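Long-range contacts in outer surface protein (Borrelia burgdorferi, PDB 5IZT), which is of unknown function but belongs to the PFam54_60 lipoprotein family, some of whose relatives, such as BbCRASP-1, bind complement regulators: residues E206-F211 against R249-Y253; L221-S225 against E244-E248. All coordinates share one frame; numbering follows the deposited sequence.

Contact 1 (E206-F211 against R249-Y253); sequences ETYDQF and RNKFY
The guanidinium of Arg-249 has the amide of Gln-210 stacked on one face, the two planes 13° apart, while the carboxylate of Glu-206 lies at its edge. OE2 of Glu-206 also lies at the edge of the Tyr-253 ring, near its plane, with the carboxylate turned almost perpendicular to the ring. One face of Tyr-253 receives the edge of Phe-211 in an offset edge-to-face pair, centroids 5.2 Å apart and planes at 78°. Thr-207 OG1 sits over one face of Phe-211, offset toward the rim, and Tyr-253 OH lies at its edge. Arg-249 grips Glu-206 side-on: NE donates to OE2 of Glu-206 at 2.6 Å and NH2 to OE1 of Glu-206 at 2.9 Å, both on the syn side but tilted out of the carboxylate plane. The anti lone pair of OE2 in Glu-206 accepts from OH of Tyr-253 at 2.7 Å. Three bonds thus fix the carboxylate's rotation and probably stabilise its charge. With CG of Glu-206 anti to the backbone N (chi1 167°), the extended chain reaches the helix. Gln-210 N to Thr-207 O closes the type I turn, and Phe-211 N donates to Thr-207 OG1 (3.0 Å) just after it. NH1 of Arg-249 bonds the carbonyls of Leu-238 and Ser-240, and NE2 of Gln-210 that of Asn-239. The contact fastens the connection after helix 179-197 to helix 243-255, with Ile-263 of helix 260-274 touching Phe-211 and Tyr-253.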
ATOM      1  N   GLU A 206      11.934 -13.439   0.219  1.00 28.75           N
ATOM      2  CA  GLU A 206      10.960 -13.919   1.196  1.00 27.36           C
ATOM      3  C   GLU A 206      11.475 -15.172   1.916  1.00 28.39           C
ATOM      4  O   GLU A 206      11.962 -16.110   1.279  1.00 31.32           O
ATOM      5  CB  GLU A 206       9.656 -14.205   0.456  1.00 32.40           C
ATOM      6  CG  GLU A 206       8.600 -14.974   1.178  1.00 33.54           C
ATOM      7  CD  GLU A 206       7.361 -15.149   0.313  1.00 24.69           C
ATOM      8  OE1 GLU A 206       7.334 -16.068  -0.538  1.00 25.70           O
ATOM      9  OE2 GLU A 206       6.407 -14.385   0.493  1.00 24.48           O
ATOM     10  N   THR A 207      11.360 -15.193   3.245  1.00 27.96           N
ATOM     11  CA  THR A 207      11.751 -16.366   4.013  1.00 28.82           C
ATOM     12  C   THR A 207      10.737 -17.492   3.844  1.00 29.09           C
ATOM     13  O   THR A 207       9.603 -17.286   3.409  1.00 26.90           O
ATOM     14  CB  THR A 207      11.891 -16.029   5.491  1.00 36.97           C
ATOM     15  OG1 THR A 207      10.657 -15.482   5.961  1.00 31.51           O
ATOM     16  CG2 THR A 207      13.009 -15.013   5.699  1.00 48.59           C
ATOM     17  N   TYR A 208      11.157 -18.710   4.208  1.00 29.92           N
ATOM     18  CA  TYR A 208      10.276 -19.850   3.981  1.00 29.88           C
ATOM     19  C   TYR A 208       8.968 -19.707   4.759  1.00 27.35           C
ATOM     20  O   TYR A 208       7.894 -20.030   4.240  1.00 32.21           O
ATOM     21  CB  TYR A 208      10.964 -21.169   4.351  1.00 32.41           C
ATOM     22  CG  TYR A 208      10.080 -22.341   4.006  1.00 44.09           C
ATOM     23  CD1 TYR A 208      10.027 -22.821   2.699  1.00 57.88           C
ATOM     24  CD2 TYR A 208       9.270 -22.943   4.961  1.00 49.09           C
ATOM     25  CE1 TYR A 208       9.209 -23.879   2.357  1.00 66.27           C
ATOM     26  CE2 TYR A 208       8.446 -24.004   4.627  1.00 56.00           C
ATOM     27  CZ  TYR A 208       8.422 -24.469   3.325  1.00 65.86           C
ATOM     28  OH  TYR A 208       7.611 -25.526   2.982  1.00 71.94           O
ATOM     29  N   ASP A 209       9.033 -19.228   6.002  1.00 23.94           N
ATOM     30  CA  ASP A 209       7.810 -19.053   6.780  1.00 21.72           C
ATOM     31  C   ASP A 209       7.091 -17.729   6.478  1.00 21.63           C
ATOM     32  O   ASP A 209       6.207 -17.337   7.253  1.00 16.99           O
ATOM     33  CB  ASP A 209       8.102 -19.208   8.291  1.00 29.21           C
ATOM     34  CG  ASP A 209       8.955 -18.077   8.884  1.00 32.09           C
ATOM     35  OD1 ASP A 209       9.177 -17.037   8.238  1.00 28.25           O
ATOM     36  OD2 ASP A 209       9.421 -18.237  10.034  1.00 30.58           O
ATOM     37  N   GLN A 210       7.454 -17.054   5.380  1.00 16.98           N
ATOM     38  CA  GLN A 210       6.836 -15.790   4.943  1.00 15.71           C
ATOM     39  C   GLN A 210       6.737 -14.794   6.107  1.00 18.73           C
ATOM     40  O   GLN A 210       5.682 -14.211   6.379  1.00 15.03           O
ATOM     41  CB  GLN A 210       5.460 -16.046   4.300  1.00 16.92           C
ATOM     42  CG  GLN A 210       5.531 -17.067   3.155  1.00 17.33           C
ATOM     43  CD  GLN A 210       4.171 -17.640   2.736  1.00 16.80           C
ATOM     44  OE1 GLN A 210       3.118 -17.129   3.108  1.00 14.57           O
ATOM     45  NE2 GLN A 210       4.205 -18.720   1.959  1.00 17.54           N
ATOM     46  N   PHE A 211       7.861 -14.629   6.815  1.00 20.45           N
ATOM     47  CA  PHE A 211       7.994 -13.680   7.926  1.00 23.70           C
ATOM     48  C   PHE A 211       6.925 -13.914   8.998  1.00 18.46           C
ATOM     49  O   PHE A 211       6.291 -12.975   9.485  1.00 22.04           O
ATOM     50  CB  PHE A 211       7.962 -12.234   7.415  1.00 17.99           C
ATOM     51  CG  PHE A 211       8.967 -11.966   6.322  1.00 20.68           C
ATOM     52  CD1 PHE A 211      10.309 -11.781   6.625  1.00 33.45           C
ATOM     53  CD2 PHE A 211       8.572 -11.928   4.987  1.00 16.95           C
ATOM     54  CE1 PHE A 211      11.250 -11.556   5.615  1.00 35.39           C
ATOM     55  CE2 PHE A 211       9.497 -11.705   3.975  1.00 19.63           C
ATOM     56  CZ  PHE A 211      10.842 -11.517   4.288  1.00 31.67           C
ATOM     57  N   ARG A 249       1.744 -11.344  -1.988  1.00 13.42           N
ATOM     58  CA  ARG A 249       2.560 -11.115  -0.797  1.00 15.16           C
ATOM     59  C   ARG A 249       3.602 -10.038  -1.051  1.00 20.58           C
ATOM     60  O   ARG A 249       3.919  -9.249  -0.154  1.00 18.93           O
ATOM     61  CB  ARG A 249       3.259 -12.406  -0.350  1.00 16.44           C
ATOM     62  CG  ARG A 249       2.301 -13.536   0.000  1.00 15.43           C
ATOM     63  CD  ARG A 249       3.037 -14.646   0.732  1.00 13.40           C
ATOM     64  NE  ARG A 249       4.023 -15.361  -0.079  1.00 14.98           N
ATOM     65  CZ  ARG A 249       3.761 -16.474  -0.755  1.00 20.35           C
ATOM     66  NH1 ARG A 249       2.521 -16.978  -0.754  1.00 14.73           N
ATOM     67  NH2 ARG A 249       4.735 -17.098  -1.416  1.00 16.05           N
ATOM     68  N   ASN A 250       4.127  -9.974  -2.267  1.00 18.18           N
ATOM     69  CA  ASN A 250       5.133  -8.955  -2.531  0.50 20.96           C
ATOM     70  C   ASN A 250       4.549  -7.550  -2.548  1.00 18.55           C
ATOM     71  O   ASN A 250       5.302  -6.584  -2.349  1.00 17.12           O
ATOM     72  CB  ASN A 250       5.865  -9.270  -3.830  0.50 26.39           C
ATOM     73  CG  ASN A 250       7.026 -10.220  -3.606  0.50 28.36           C
ATOM     74  OD1 ASN A 250       6.837 -11.365  -3.202  0.50 30.93           O
ATOM     75  ND2 ASN A 250       8.237  -9.739  -3.842  0.50 32.74           N
ATOM     76  N   LYS A 251       3.234  -7.401  -2.760  1.00 17.79           N
ATOM     77  CA  LYS A 251       2.642  -6.071  -2.604  1.00 18.62           C
ATOM     78  C   LYS A 251       2.704  -5.617  -1.150  1.00 17.46           C
ATOM     79  O   LYS A 251       2.897  -4.427  -0.879  1.00 13.67           O
ATOM     80  CB  LYS A 251       1.197  -6.060  -3.099  1.00 19.37           C
ATOM     81  CG  LYS A 251       1.065  -6.581  -4.534  1.00 24.05           C
ATOM     82  CD  LYS A 251       0.668  -5.529  -5.491  1.00 31.06           C
ATOM     83  CE  LYS A 251       0.608  -6.098  -6.913  1.00 36.13           C
ATOM     84  NZ  LYS A 251       1.812  -5.697  -7.691  1.00 40.49           N
ATOM     85  N   PHE A 252       2.496  -6.538  -0.196  1.00 14.41           N
ATOM     86  CA  PHE A 252       2.658  -6.159   1.207  1.00 11.97           C
ATOM     87  C   PHE A 252       4.110  -5.810   1.510  1.00 13.85           C
ATOM     88  O   PHE A 252       4.385  -4.850   2.244  1.00 14.62           O
ATOM     89  CB  PHE A 252       2.191  -7.268   2.158  1.00 12.35           C
ATOM     90  CG  PHE A 252       2.307  -6.872   3.598  1.00 18.76           C
ATOM     91  CD1 PHE A 252       1.407  -5.947   4.149  1.00 22.27           C
ATOM     92  CD2 PHE A 252       3.343  -7.360   4.389  1.00 20.07           C
ATOM     93  CE1 PHE A 252       1.527  -5.541   5.476  1.00 25.29           C
ATOM     94  CE2 PHE A 252       3.480  -6.949   5.735  1.00 17.55           C
ATOM     95  CZ  PHE A 252       2.561  -6.048   6.276  1.00 18.98           C
ATOM     96  N   TYR A 253       5.051  -6.579   0.974  1.00 14.31           N
ATOM     97  CA  TYR A 253       6.468  -6.247   1.179  1.00 14.03           C
ATOM     98  C   TYR A 253       6.800  -4.888   0.585  1.00 19.84           C
ATOM     99  O   TYR A 253       7.591  -4.121   1.158  1.00 15.73           O
ATOM    100  CB  TYR A 253       7.362  -7.328   0.571  1.00 15.03           C
ATOM    101  CG  TYR A 253       7.063  -8.726   1.082  1.00 17.91           C
ATOM    102  CD1 TYR A 253       6.540  -8.921   2.356  1.00 16.04           C
ATOM    103  CD2 TYR A 253       7.270  -9.849   0.271  1.00 18.88           C
ATOM    104  CE1 TYR A 253       6.232 -10.203   2.823  1.00 15.76           C
ATOM    105  CE2 TYR A 253       6.965 -11.151   0.743  1.00 19.59           C
ATOM    106  CZ  TYR A 253       6.458 -11.313   2.009  1.00 15.98           C
ATOM    107  OH  TYR A 253       6.164 -12.589   2.481  1.00 18.15           O
TER

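Contact 2 (L221-S225 against E244-E248); sequences LDVIS and EAENE
A glutamate on helix 243-255 receives two successive backbone N-H groups of the loop segment 221-225, extended through Val-223 and turning at Ile-224: a carboxylate bridging consecutive main-chain N-H groups within the all-helical fold of this PFam54_60 protein. The geometry is a two-pronged one: each carboxylate oxygen of Glu-248 takes a different N-H. Ile-224 N donates to OE1 of Glu-248 at 2.6 Å with an N-H...O angle of 164°, arriving on the syn side but 22° out of the carboxylate plane. Ser-225 N reaches the syn lone pair of OE2 in Glu-248 at 2.9 Å, less straight at 155°. These two bonds hold the carboxylate against the chain and limit its rotation. Glu-248 gets there because CG stands anti to the backbone N and the chain then bends at chi2, turning the carboxylate toward the loop. Val-223 and Glu-248 run past each other in opposite directions, and CG1 of Val-223 lies against the carboxylate, 3.6 Å from OE2 of Glu-248. Apolar packing falls to the other methyl of Val-223, CG2, 3.7 Å from CA of Ala-245, one turn earlier on the helix. Elsewhere the segment is fixed by backbone bonds from Leu-221 to Leu-238 and from Val-223 to Pro-236, while Ile-224 and Ser-225 also touch Ile-295 of helix 280-316. The modelled chain breaks off directly after Ser-225, whose hydroxyl supplies the third bond to the carboxylate: OG donates to OE2 of Glu-248 at 2.9 Å, nearly in line with the C-O bond.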
ATOM      1  N   LEU A 221      -6.274 -15.396   4.273  1.00 18.64           N
ATOM      2  CA  LEU A 221      -6.807 -14.690   3.112  1.00 17.32           C
ATOM      3  C   LEU A 221      -6.522 -15.469   1.834  1.00 21.56           C
ATOM      4  O   LEU A 221      -5.575 -16.257   1.764  1.00 18.25           O
ATOM      5  CB  LEU A 221      -6.198 -13.286   3.009  1.00 23.26           C
ATOM      6  CG  LEU A 221      -6.483 -12.334   4.160  1.00 22.21           C
ATOM      7  CD1 LEU A 221      -5.572 -11.137   4.033  1.00 27.67           C
ATOM      8  CD2 LEU A 221      -7.952 -11.897   4.118  1.00 23.04           C
ATOM      9  N   ASP A 222      -7.364 -15.248   0.826  1.00 22.51           N
ATOM     10  CA  ASP A 222      -7.064 -15.619  -0.550  1.00 25.64           C
ATOM     11  C   ASP A 222      -6.456 -14.422  -1.270  1.00 25.13           C
ATOM     12  O   ASP A 222      -6.511 -13.295  -0.792  1.00 27.73           O
ATOM     13  CB  ASP A 222      -8.324 -16.043  -1.300  1.00 30.33           C
ATOM     14  CG  ASP A 222      -8.907 -17.342  -0.797  1.00 43.56           C
ATOM     15  OD1 ASP A 222      -8.170 -18.106  -0.140  1.00 52.92           O
ATOM     16  OD2 ASP A 222     -10.105 -17.602  -1.074  1.00 38.51           O
ATOM     17  N   VAL A 223      -5.912 -14.669  -2.462  1.00 30.20           N
ATOM     18  CA  VAL A 223      -5.419 -13.571  -3.290  1.00 30.19           C
ATOM     19  C   VAL A 223      -6.586 -12.665  -3.664  1.00 29.99           C
ATOM     20  O   VAL A 223      -7.651 -13.141  -4.071  1.00 29.91           O
ATOM     21  CB  VAL A 223      -4.697 -14.130  -4.522  1.00 33.27           C
ATOM     22  CG1 VAL A 223      -4.288 -13.000  -5.457  1.00 38.37           C
ATOM     23  CG2 VAL A 223      -3.467 -14.914  -4.078  1.00 29.65           C
ATOM     24  N   ILE A 224      -6.408 -11.351  -3.489  1.00 37.16           N
ATOM     25  CA  ILE A 224      -7.509 -10.408  -3.706  1.00 37.46           C
ATOM     26  C   ILE A 224      -7.368  -9.647  -5.017  1.00 37.43           C
ATOM     27  O   ILE A 224      -8.372  -9.235  -5.612  1.00 41.49           O
ATOM     28  CB  ILE A 224      -7.641  -9.420  -2.527  1.00 47.99           C
ATOM     29  CG1 ILE A 224      -6.602  -8.298  -2.607  1.00 43.71           C
ATOM     30  CG2 ILE A 224      -7.523 -10.149  -1.194  1.00 48.49           C
ATOM     31  CD1 ILE A 224      -6.711  -7.292  -1.464  1.00 48.80           C
ATOM     32  N   SER A 225      -6.144  -9.462  -5.498  1.00 38.53           N
ATOM     33  CA  SER A 225      -5.970  -8.733  -6.751  1.00 48.49           C
ATOM     34  C   SER A 225      -5.954  -9.691  -7.945  1.00 61.51           C
ATOM     35  O   SER A 225      -6.869 -10.499  -8.123  1.00 66.50           O
ATOM     36  CB  SER A 225      -4.687  -7.895  -6.727  1.00 46.14           C
ATOM     37  OG  SER A 225      -3.538  -8.688  -6.956  1.00 43.39           O
ATOM     38  N   GLU A 244       0.735 -16.493  -8.300  1.00 23.98           N
ATOM     39  CA  GLU A 244      -0.232 -15.451  -7.957  1.00 29.23           C
ATOM     40  C   GLU A 244      -0.090 -15.017  -6.504  1.00 19.86           C
ATOM     41  O   GLU A 244      -0.144 -13.821  -6.199  1.00 18.83           O
ATOM     42  CB  GLU A 244      -1.662 -15.926  -8.233  1.00 24.93           C
ATOM     43  CG  GLU A 244      -1.988 -16.126  -9.691  1.00 34.33           C
ATOM     44  CD  GLU A 244      -3.368 -16.722  -9.861  1.00 44.03           C
ATOM     45  OE1 GLU A 244      -3.527 -17.934  -9.593  1.00 41.98           O
ATOM     46  OE2 GLU A 244      -4.300 -15.972 -10.221  1.00 43.84           O
ATOM     47  N   ALA A 245       0.094 -15.969  -5.579  1.00 19.14           N
ATOM     48  CA  ALA A 245       0.199 -15.583  -4.181  1.00 20.69           C
ATOM     49  C   ALA A 245       1.540 -14.921  -3.892  1.00 21.06           C
ATOM     50  O   ALA A 245       1.608 -13.999  -3.072  1.00 15.79           O
ATOM     51  CB  ALA A 245      -0.028 -16.785  -3.257  1.00 16.87           C
ATOM     52  N   GLU A 246       2.628 -15.400  -4.507  1.00 17.19           N
ATOM     53  CA  GLU A 246       3.906 -14.713  -4.314  1.00 16.70           C
ATOM     54  C   GLU A 246       3.802 -13.255  -4.755  1.00 19.39           C
ATOM     55  O   GLU A 246       4.284 -12.346  -4.065  1.00 18.22           O
ATOM     56  CB  GLU A 246       5.015 -15.425  -5.088  1.00 19.54           C
ATOM     57  CG  GLU A 246       5.261 -16.858  -4.644  1.00 32.53           C
ATOM     58  CD  GLU A 246       6.047 -17.678  -5.666  1.00 48.76           C
ATOM     59  OE1 GLU A 246       6.408 -17.126  -6.728  1.00 46.08           O
ATOM     60  OE2 GLU A 246       6.288 -18.882  -5.409  1.00 56.45           O
ATOM     61  N   ASN A 247       3.152 -13.020  -5.892  1.00 17.75           N
ATOM     62  CA  ASN A 247       2.988 -11.656  -6.394  1.00 22.98           C
ATOM     63  C   ASN A 247       2.239 -10.783  -5.391  1.00 20.40           C
ATOM     64  O   ASN A 247       2.621  -9.628  -5.148  1.00 18.67           O
ATOM     65  CB  ASN A 247       2.244 -11.693  -7.728  1.00 24.59           C
ATOM     66  CG  ASN A 247       2.150 -10.324  -8.380  1.00 38.47           C
ATOM     67  OD1 ASN A 247       3.150  -9.790  -8.857  1.00 45.47           O
ATOM     68  ND2 ASN A 247       0.959  -9.749  -8.394  1.00 39.96           N
ATOM     69  N   GLU A 248       1.176 -11.319  -4.785  1.00 18.98           N
ATOM     70  CA  GLU A 248       0.384 -10.512  -3.866  1.00 17.07           C
ATOM     71  C   GLU A 248       1.082 -10.309  -2.528  1.00 14.20           C
ATOM     72  O   GLU A 248       1.012  -9.213  -1.958  1.00 17.20           O
ATOM     73  CB  GLU A 248      -0.994 -11.138  -3.636  1.00 18.63           C
ATOM     74  CG  GLU A 248      -1.851 -10.264  -2.733  1.00 30.69           C
ATOM     75  CD  GLU A 248      -3.299 -10.186  -3.137  1.00 46.10           C
ATOM     76  OE1 GLU A 248      -4.151 -10.609  -2.330  1.00 54.19           O
ATOM     77  OE2 GLU A 248      -3.589  -9.715  -4.251  1.00 45.25           O
TER

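In the fold
Both contacts fasten the long connection between helix 179-197 and helix 243-255 back onto the latter helix, and their centres lie about 11 Å apart. In each, a glutamate carboxylate accepts three hydrogen bonds, but with the roles reversed: the loop supplies the acid in contact 1, the helix in contact 2. Contact 1 is buried, and there the acid is met by an arginine, which balances its charge, and by a phenol hydroxyl, beside packed aromatic rings. Contact 2 is only partly buried, several of its residues being exposed; its acid is met by main-chain N-H groups and a serine hydroxyl, with small aliphatic groups as packing. Leu-238 borders both, bonding Arg-249 and touching Glu-248.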